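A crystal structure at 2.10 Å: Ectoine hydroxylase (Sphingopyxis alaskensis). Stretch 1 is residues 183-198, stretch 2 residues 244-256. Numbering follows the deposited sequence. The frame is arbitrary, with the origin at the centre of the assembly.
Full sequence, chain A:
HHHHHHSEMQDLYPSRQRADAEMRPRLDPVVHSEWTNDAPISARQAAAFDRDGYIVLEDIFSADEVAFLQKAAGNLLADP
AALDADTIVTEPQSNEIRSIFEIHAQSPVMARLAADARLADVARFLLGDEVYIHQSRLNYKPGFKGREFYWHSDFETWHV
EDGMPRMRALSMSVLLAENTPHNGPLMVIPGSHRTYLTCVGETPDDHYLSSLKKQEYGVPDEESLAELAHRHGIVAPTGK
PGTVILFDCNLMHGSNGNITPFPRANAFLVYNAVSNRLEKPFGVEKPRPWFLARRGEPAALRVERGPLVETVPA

Stretch 1 (183-198) NGPLMVIPGSHRTYLT
Stretch 2 244-256: VILFDCNLMHGSN

Two strands that pair for only a few residues can still be held in exact register when side chains take over where the ladder ends, and ectoine hydroxylase offers a compact example. Residues 183-198 and 244-256 run antiparallel and bury 911 Å² between them, summed over both sides. Met187 and Gly254 form the hydrogen-bonded pair, their CA atoms 5.5 Å apart, with Met187 N to Gly254 O at 2.8 Å and Gly254 N to Met187 O at 2.9 Å. Val188 and His253 form the adjoining non-hydrogen-bonded pair, CA to CA 4.3 Å, and Ile189 N continues the ladder to Met252 O at 3.0 Å. Gly254 is fully extended (phi/psi 179/-179).

Leu186 covers the most surface. Its CA-to-CB bond points sideways, but chi1 t and chi2 p bring its end back to the partner: CD1 lies 3.5 Å from His253 CD2, and CD2 lies 3.7 Å from Phe247 CE1. The leucine thus touches both Phe247, in the first strand of the second stretch, and His253, in the later one. His253 (chi1 p, chi2 -76°) is steadied by its own stretch, ND1 donating to Leu251 O at 3.0 Å. Val188, on the same sheet face as His253, places CB 3.6 Å from Leu251 CD2.

Met252 comes next in area. With chi1 t, chi2 p and chi3 p, its CG sits 4.2 Å from Ile189 CD1 and its CE 4.0 Å from Leu197 CD2, an apolar side chain linking Ile189, at the start of a bend, to Leu197, beyond it. That bend is a type II turn from Ile189 to Ser192, with Gly191 at phi/psi 83/-7, followed by a 3-10 segment at 192-194 and a strand at 195-197. Ser192 (chi1 p) ties the turn to the partner: OG accepts from Met252 N at 2.8 Å and donates to Ile189 O at 2.6 Å.

Asn250 shows how one amide can stand in for a ladder. It occupies a type I turn from Asp248 to Leu251 (phi/psi -103/9), where its backbone N donates to Asp248 OD2 at 2.9 Å. Chi1 t and chi2 52° direct ND2 to two carbonyls, His193 O and Thr195 O, each 3.0 Å from ND2, so both amide protons are used. A water accepts from Leu197 N at 2.9 Å and lies 2.9 Å from Asn250 OD1, extending this polar junction. His193 (chi1 p, chi2 -58°) packs alongside, its CB 3.4 Å from Asp248 OD2.

At the other end, a water accepts from Asn256 N and donates to Pro185 O, each at 2.7 Å, joining the two stretches beyond their direct bonds.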

ATOM      1  N   ASN A 183      15.923  -2.439  10.469  1.00 32.53           N
ATOM      2  CA  ASN A 183      16.207  -1.846   9.156  1.00 32.19           C
ATOM      3  C   ASN A 183      15.114  -0.897   8.644  1.00 32.68           C
ATOM      4  O   ASN A 183      14.865  -0.811   7.475  1.00 32.58           O
ATOM      5  CB  ASN A 183      16.633  -2.889   8.109  1.00 33.84           C
ATOM      6  CG  ASN A 183      15.524  -3.869   7.709  1.00 33.74           C
ATOM      7  OD1 ASN A 183      14.611  -4.140   8.457  1.00 34.87           O
ATOM      8  ND2 ASN A 183      15.677  -4.451   6.555  1.00 33.92           N
ATOM      9  N   GLY A 184      14.443  -0.222   9.553  1.00 33.27           N
ATOM     10  CA  GLY A 184      13.354   0.692   9.185  1.00 34.20           C
ATOM     11  C   GLY A 184      12.146   0.004   8.538  1.00 33.81           C
ATOM     12  O   GLY A 184      11.751   0.371   7.494  1.00 30.80           O
ATOM     13  N   PRO A 185      11.540  -0.981   9.205  1.00 33.76           N
ATOM     14  CA  PRO A 185      10.275  -1.570   8.689  1.00 34.28           C
ATOM     15  C   PRO A 185       9.125  -0.554   8.707  1.00 34.18           C
ATOM     16  O   PRO A 185       9.165   0.457   9.414  1.00 28.65           O
ATOM     17  CB  PRO A 185       9.980  -2.672   9.707  1.00 34.94           C
ATOM     18  CG  PRO A 185      10.529  -2.122  11.018  1.00 33.91           C
ATOM     19  CD  PRO A 185      11.802  -1.362  10.608  1.00 31.48           C
ATOM     20  N   LEU A 186       8.092  -0.859   7.950  1.00 33.87           N
ATOM     21  CA  LEU A 186       6.842  -0.121   8.004  1.00 35.68           C
ATOM     22  C   LEU A 186       6.268  -0.108   9.434  1.00 28.91           C
ATOM     23  O   LEU A 186       6.178  -1.115  10.093  1.00 29.41           O
ATOM     24  CB  LEU A 186       5.841  -0.811   7.034  1.00 40.73           C
ATOM     25  CG  LEU A 186       4.511  -0.060   6.868  1.00 45.25           C
ATOM     26  CD1 LEU A 186       4.741   1.273   6.177  1.00 45.67           C
ATOM     27  CD2 LEU A 186       3.512  -0.896   6.071  1.00 56.26           C
ATOM     28  N   MET A 187       5.908   1.072   9.904  1.00 27.78           N
ATOM     29  CA  MET A 187       5.280   1.267  11.179  1.00 26.69           C
ATOM     30  C   MET A 187       3.892   1.812  10.867  1.00 27.19           C
ATOM     31  O   MET A 187       3.751   2.703  10.022  1.00 25.77           O
ATOM     32  CB  MET A 187       6.032   2.377  11.920  1.00 26.29           C
ATOM     33  CG  MET A 187       7.362   1.902  12.476  1.00 30.47           C
ATOM     34  SD  MET A 187       8.209   3.141  13.469  1.00 36.62           S
ATOM     35  CE  MET A 187       6.979   4.143  14.231  1.00 49.06           C
ATOM     36  N   VAL A 188       2.918   1.359  11.622  1.00 23.50           N
ATOM     37  CA  VAL A 188       1.542   1.806  11.500  1.00 24.41           C
ATOM     38  C   VAL A 188       1.062   2.212  12.861  1.00 25.50           C
ATOM     39  O   VAL A 188       1.604   1.734  13.904  1.00 23.28           O
ATOM     40  CB  VAL A 188       0.640   0.732  10.854  1.00 26.69           C
ATOM     41  CG1 VAL A 188       1.230   0.300   9.545  1.00 26.37           C
ATOM     42  CG2 VAL A 188       0.421  -0.492  11.765  1.00 31.79           C
ATOM     43  N   ILE A 189       0.071   3.106  12.874  1.00 24.23           N
ATOM     44  CA  ILE A 189      -0.688   3.399  14.097  1.00 22.95           C
ATOM     45  C   ILE A 189      -2.038   2.643  14.025  1.00 23.82           C
ATOM     46  O   ILE A 189      -2.984   3.069  13.295  1.00 24.25           O
ATOM     47  CB  ILE A 189      -0.895   4.912  14.234  1.00 23.82           C
ATOM     48  CG1 ILE A 189       0.476   5.618  14.366  1.00 25.95           C
ATOM     49  CG2 ILE A 189      -1.767   5.231  15.442  1.00 24.49           C
ATOM     50  CD1 ILE A 189       0.352   7.136  14.423  1.00 28.39           C
ATOM     51  N   PRO A 190      -2.160   1.512  14.773  1.00 27.69           N
ATOM     52  CA  PRO A 190      -3.351   0.676  14.566  1.00 28.99           C
ATOM     53  C   PRO A 190      -4.655   1.370  15.016  1.00 28.13           C
ATOM     54  O   PRO A 190      -4.672   2.076  16.008  1.00 27.55           O
ATOM     55  CB  PRO A 190      -3.092  -0.600  15.405  1.00 28.72           C
ATOM     56  CG  PRO A 190      -1.759  -0.422  16.045  1.00 31.43           C
ATOM     57  CD  PRO A 190      -1.223   0.952  15.765  1.00 26.25           C
ATOM     58  N   GLY A 191      -5.717   1.220  14.236  1.00 26.11           N
ATOM     59  CA  GLY A 191      -6.958   1.935  14.505  1.00 26.29           C
ATOM     60  C   GLY A 191      -7.018   3.349  13.972  1.00 24.79           C
ATOM     61  O   GLY A 191      -8.062   3.928  13.936  1.00 25.75           O
ATOM     62  N   SER A 192      -5.932   3.854  13.443  1.00 24.34           N
ATOM     63  CA  SER A 192      -5.888   5.195  12.908  1.00 22.48           C
ATOM     64  C   SER A 192      -6.676   5.379  11.639  1.00 25.14           C
ATOM     65  O   SER A 192      -7.105   6.477  11.280  1.00 23.08           O
ATOM     66  CB  SER A 192      -4.426   5.567  12.651  1.00 22.96           C
ATOM     67  OG  SER A 192      -3.763   4.845  11.611  1.00 21.65           O
ATOM     68  N   HIS A 193      -6.912   4.294  10.968  1.00 22.20           N
ATOM     69  CA  HIS A 193      -7.780   4.311   9.784  1.00 23.80           C
ATOM     70  C   HIS A 193      -9.246   4.740   9.965  1.00 22.15           C
ATOM     71  O   HIS A 193      -9.929   5.104   8.959  1.00 23.89           O
ATOM     72  CB  HIS A 193      -7.701   2.946   9.085  1.00 21.61           C
ATOM     73  CG  HIS A 193      -8.313   1.853   9.867  1.00 23.96           C
ATOM     74  ND1 HIS A 193      -7.896   1.527  11.152  1.00 23.62           N
ATOM     75  CD2 HIS A 193      -9.331   0.986   9.557  1.00 22.24           C
ATOM     76  CE1 HIS A 193      -8.637   0.536  11.619  1.00 22.99           C
ATOM     77  NE2 HIS A 193      -9.518   0.181  10.680  1.00 24.80           N
ATOM     78  N   ARG A 194      -9.709   4.757  11.203  1.00 23.05           N
ATOM     79  CA  ARG A 194     -11.041   5.168  11.497  1.00 26.10           C
ATOM     80  C   ARG A 194     -11.142   6.651  11.753  1.00 25.95           C
ATOM     81  O   ARG A 194     -12.242   7.118  12.060  1.00 30.35           O
ATOM     82  CB  ARG A 194     -11.582   4.450  12.744  1.00 29.43           C
ATOM     83  CG  ARG A 194     -12.100   3.062  12.437  1.00 39.16           C
ATOM     84  CD  ARG A 194     -12.918   2.491  13.606  1.00 50.49           C
ATOM     85  NE  ARG A 194     -13.123   1.075  13.321  1.00 57.63           N
ATOM     86  CZ  ARG A 194     -14.092   0.650  12.540  1.00 52.87           C
ATOM     87  NH1 ARG A 194     -14.934   1.501  11.975  1.00 60.46           N
ATOM     88  NH2 ARG A 194     -14.216  -0.599  12.303  1.00 46.27           N
ATOM     89  N   THR A 195     -10.031   7.377  11.629  1.00 27.40           N
ATOM     90  CA  THR A 195      -9.997   8.867  11.660  1.00 26.94           C
ATOM     91  C   THR A 195      -9.414   9.410  10.413  1.00 26.12           C
ATOM     92  O   THR A 195      -8.311   8.990   9.958  1.00 24.42           O
ATOM     93  CB  THR A 195      -9.049   9.353  12.776  1.00 34.81           C
ATOM     94  OG1 THR A 195      -9.501   8.842  14.022  1.00 31.07           O
ATOM     95  CG2 THR A 195      -8.996  10.894  12.864  1.00 38.78           C
ATOM     96  N   TYR A 196     -10.133  10.344   9.796  1.00 26.50           N
ATOM     97  CA  TYR A 196      -9.592  11.026   8.666  1.00 27.78           C
ATOM     98  C   TYR A 196      -8.927  12.315   9.206  1.00 28.60           C
ATOM     99  O   TYR A 196      -9.608  13.192   9.741  1.00 30.99           O
ATOM    100  CB  TYR A 196     -10.691  11.414   7.700  1.00 26.82           C
ATOM    101  CG  TYR A 196     -10.174  12.098   6.478  1.00 25.47           C
ATOM    102  CD1 TYR A 196      -9.323  11.431   5.604  1.00 26.26           C
ATOM    103  CD2 TYR A 196     -10.568  13.399   6.157  1.00 28.21           C
ATOM    104  CE1 TYR A 196      -8.874  12.032   4.456  1.00 26.83           C
ATOM    105  CE2 TYR A 196     -10.176  14.000   4.973  1.00 24.61           C
ATOM    106  CZ  TYR A 196      -9.343  13.367   4.146  1.00 27.14           C
ATOM    107  OH  TYR A 196      -8.982  13.974   2.975  1.00 29.00           O
ATOM    108  N   LEU A 197      -7.592  12.394   9.125  1.00 32.62           N
ATOM    109  CA  LEU A 197      -6.865  13.573   9.630  1.00 32.34           C
ATOM    110  C   LEU A 197      -6.686  14.553   8.488  1.00 31.53           C
ATOM    111  O   LEU A 197      -5.920  14.275   7.574  1.00 28.87           O
ATOM    112  CB  LEU A 197      -5.534  13.144  10.237  1.00 34.64           C
ATOM    113  CG  LEU A 197      -4.619  14.301  10.668  1.00 35.57           C
ATOM    114  CD1 LEU A 197      -5.267  15.154  11.760  1.00 33.27           C
ATOM    115  CD2 LEU A 197      -3.336  13.667  11.176  1.00 36.21           C
ATOM    116  N   THR A 198      -7.462  15.661   8.482  1.00 31.82           N
ATOM    117  CA  THR A 198      -7.314  16.624   7.424  1.00 31.70           C
ATOM    118  C   THR A 198      -5.919  17.235   7.602  1.00 33.19           C
ATOM    119  O   THR A 198      -5.366  17.290   8.711  1.00 33.35           O
ATOM    120  CB  THR A 198      -8.405  17.763   7.422  1.00 32.26           C
ATOM    121  OG1 THR A 198      -8.216  18.601   8.557  1.00 36.70           O
ATOM    122  CG2 THR A 198      -9.795  17.154   7.492  1.00 33.14           C
ATOM    123  N   VAL A 244       3.164 -10.898   3.511  1.00 25.38           N
ATOM    124  CA  VAL A 244       2.346  -9.840   2.930  1.00 25.62           C
ATOM    125  C   VAL A 244       1.701  -9.047   4.004  1.00 26.54           C
ATOM    126  O   VAL A 244       1.095  -9.624   4.931  1.00 26.62           O
ATOM    127  CB  VAL A 244       1.267 -10.369   2.006  1.00 28.26           C
ATOM    128  CG1 VAL A 244       0.601  -9.214   1.218  1.00 29.12           C
ATOM    129  CG2 VAL A 244       1.871 -11.303   0.989  1.00 28.97           C
ATOM    130  N   ILE A 245       1.912  -7.748   3.965  1.00 22.87           N
ATOM    131  CA  ILE A 245       1.357  -6.819   4.962  1.00 24.47           C
ATOM    132  C   ILE A 245       0.242  -6.097   4.229  1.00 24.25           C
ATOM    133  O   ILE A 245       0.485  -5.509   3.156  1.00 24.12           O
ATOM    134  CB  ILE A 245       2.376  -5.808   5.520  1.00 24.22           C
ATOM    135  CG1 ILE A 245       3.471  -6.561   6.253  1.00 30.00           C
ATOM    136  CG2 ILE A 245       1.694  -4.919   6.506  1.00 26.75           C
ATOM    137  CD1 ILE A 245       4.619  -5.661   6.602  1.00 35.39           C
ATOM    138  N   LEU A 246      -1.000  -6.257   4.704  1.00 20.85           N
ATOM    139  CA  LEU A 246      -2.153  -5.651   3.989  1.00 23.79           C
ATOM    140  C   LEU A 246      -2.652  -4.483   4.846  1.00 23.89           C
ATOM    141  O   LEU A 246      -2.834  -4.633   6.080  1.00 25.35           O
ATOM    142  CB  LEU A 246      -3.317  -6.577   3.902  1.00 31.40           C
ATOM    143  CG  LEU A 246      -3.402  -7.683   2.909  1.00 39.99           C
ATOM    144  CD1 LEU A 246      -2.503  -8.813   3.375  1.00 38.62           C
ATOM    145  CD2 LEU A 246      -4.828  -8.126   2.788  1.00 39.46           C
ATOM    146  N   PHE A 247      -2.884  -3.342   4.239  1.00 23.02           N
ATOM    147  CA  PHE A 247      -3.381  -2.204   5.033  1.00 24.40           C
ATOM    148  C   PHE A 247      -4.391  -1.327   4.317  1.00 22.92           C
ATOM    149  O   PHE A 247      -4.325  -1.122   3.084  1.00 20.10           O
ATOM    150  CB  PHE A 247      -2.250  -1.451   5.712  1.00 29.64           C
ATOM    151  CG  PHE A 247      -1.218  -0.858   4.817  1.00 29.08           C
ATOM    152  CD1 PHE A 247      -0.167  -1.616   4.361  1.00 31.41           C
ATOM    153  CD2 PHE A 247      -1.262   0.510   4.466  1.00 34.69           C
ATOM    154  CE1 PHE A 247       0.817  -1.062   3.535  1.00 35.64           C
ATOM    155  CE2 PHE A 247      -0.267   1.094   3.652  1.00 34.68           C
ATOM    156  CZ  PHE A 247       0.794   0.323   3.204  1.00 36.26           C
ATOM    157  N   ASP A 248      -5.380  -0.875   5.105  1.00 20.60           N
ATOM    158  CA  ASP A 248      -6.429   0.016   4.656  1.00 23.87           C
ATOM    159  C   ASP A 248      -5.823   1.303   4.112  1.00 26.82           C
ATOM    160  O   ASP A 248      -4.824   1.836   4.647  1.00 24.11           O
ATOM    161  CB  ASP A 248      -7.360   0.328   5.800  1.00 24.07           C
ATOM    162  CG  ASP A 248      -8.466   1.287   5.409  1.00 22.90           C
ATOM    163  OD1 ASP A 248      -9.461   0.846   4.777  1.00 23.48           O
ATOM    164  OD2 ASP A 248      -8.326   2.485   5.750  1.00 21.16           O
ATOM    165  N   CYS A 249      -6.449   1.808   3.062  1.00 24.96           N
ATOM    166  CA  CYS A 249      -6.026   3.043   2.441  1.00 22.05           C
ATOM    167  C   CYS A 249      -5.821   4.253   3.350  1.00 20.93           C
ATOM    168  O   CYS A 249      -4.936   5.061   3.079  1.00 23.30           O
ATOM    169  CB  CYS A 249      -7.015   3.448   1.333  1.00 24.59           C
ATOM    170  SG  CYS A 249      -8.666   3.849   1.904  1.00 25.79           S
ATOM    171  N   ASN A 250      -6.549   4.323   4.465  1.00 20.82           N
ATOM    172  CA  ASN A 250      -6.468   5.447   5.333  1.00 21.63           C
ATOM    173  C   ASN A 250      -5.644   5.211   6.620  1.00 19.77           C
ATOM    174  O   ASN A 250      -5.704   6.015   7.544  1.00 22.32           O
ATOM    175  CB  ASN A 250      -7.866   5.925   5.685  1.00 19.25           C
ATOM    176  CG  ASN A 250      -7.847   7.273   6.436  1.00 21.42           C
ATOM    177  OD1 ASN A 250      -7.235   8.259   6.011  1.00 27.00           O
ATOM    178  ND2 ASN A 250      -8.513   7.296   7.544  1.00 20.57           N
ATOM    179  N   LEU A 251      -4.946   4.091   6.716  1.00 21.14           N
ATOM    180  CA  LEU A 251      -4.157   3.842   7.891  1.00 20.54           C
ATOM    181  C   LEU A 251      -2.877   4.726   7.934  1.00 21.50           C
ATOM    182  O   LEU A 251      -2.141   4.887   6.936  1.00 24.87           O
ATOM    183  CB  LEU A 251      -3.706   2.391   7.932  1.00 24.62           C
ATOM    184  CG  LEU A 251      -3.002   1.900   9.220  1.00 23.08           C
ATOM    185  CD1 LEU A 251      -3.956   1.986  10.405  1.00 23.56           C
ATOM    186  CD2 LEU A 251      -2.435   0.531   8.986  1.00 25.73           C
ATOM    187  N   MET A 252      -2.628   5.310   9.072  1.00 22.20           N
ATOM    188  CA  MET A 252      -1.471   6.275   9.240  1.00 22.87           C
ATOM    189  C   MET A 252      -0.211   5.470   9.395  1.00 25.12           C
ATOM    190  O   MET A 252      -0.107   4.616  10.288  1.00 24.17           O
ATOM    191  CB  MET A 252      -1.657   7.152  10.494  1.00 22.30           C
ATOM    192  CG  MET A 252      -0.708   8.380  10.581  1.00 23.27           C
ATOM    193  SD  MET A 252      -0.786   9.497   9.141  1.00 25.33           S
ATOM    194  CE  MET A 252      -2.338  10.236   9.437  1.00 29.03           C
ATOM    195  N   HIS A 253       0.745   5.694   8.497  1.00 25.02           N
ATOM    196  CA  HIS A 253       1.914   4.865   8.498  1.00 26.11           C
ATOM    197  C   HIS A 253       3.155   5.609   8.006  1.00 27.49           C
ATOM    198  O   HIS A 253       3.111   6.710   7.354  1.00 27.16           O
ATOM    199  CB  HIS A 253       1.673   3.588   7.631  1.00 28.15           C
ATOM    200  CG  HIS A 253       1.603   3.877   6.171  1.00 29.45           C
ATOM    201  ND1 HIS A 253       0.496   4.450   5.587  1.00 33.39           N
ATOM    202  CD2 HIS A 253       2.536   3.812   5.199  1.00 33.36           C
ATOM    203  CE1 HIS A 253       0.706   4.605   4.296  1.00 35.15           C
ATOM    204  NE2 HIS A 253       1.939   4.248   4.033  1.00 34.17           N
ATOM    205  N   GLY A 254       4.282   4.982   8.237  1.00 28.09           N
ATOM    206  CA  GLY A 254       5.608   5.598   7.863  1.00 27.63           C
ATOM    207  C   GLY A 254       6.761   4.695   8.261  1.00 29.67           C
ATOM    208  O   GLY A 254       6.504   3.581   8.705  1.00 27.28           O
ATOM    209  N   SER A 255       8.017   5.114   8.004  1.00 25.83           N
ATOM    210  CA  SER A 255       9.175   4.312   8.440  1.00 31.61           C
ATOM    211  C   SER A 255      10.321   5.178   8.814  1.00 31.90           C
ATOM    212  O   SER A 255      10.455   6.343   8.295  1.00 27.39           O
ATOM    213  CB  SER A 255       9.602   3.283   7.371  1.00 34.94           C
ATOM    214  OG  SER A 255       9.849   3.943   6.166  1.00 41.63           O
ATOM    215  N   ASN A 256      11.121   4.674   9.783  1.00 29.81           N
ATOM    216  CA  ASN A 256      12.403   5.330  10.107  1.00 28.56           C
ATOM    217  C   ASN A 256      13.380   5.034   9.008  1.00 28.96           C
ATOM    218  O   ASN A 256      13.144   4.174   8.114  1.00 35.19           O
ATOM    219  CB  ASN A 256      12.972   4.857  11.431  1.00 33.03           C
ATOM    220  CG  ASN A 256      12.165   5.340  12.624  1.00 33.09           C
ATOM    221  OD1 ASN A 256      11.713   4.555  13.472  1.00 38.07           O
ATOM    222  ND2 ASN A 256      11.961   6.620  12.691  1.00 29.26           N
TER
HETATM  223  O   HOH W   1      10.771   2.217  10.778  1.00 24.11           O
HETATM  224  O   HOH W   2      -5.360   8.064   9.541  1.00 24.72           O
HETATM  225  O   HOH W   3      -6.161  10.207   7.810  1.00 22.37           O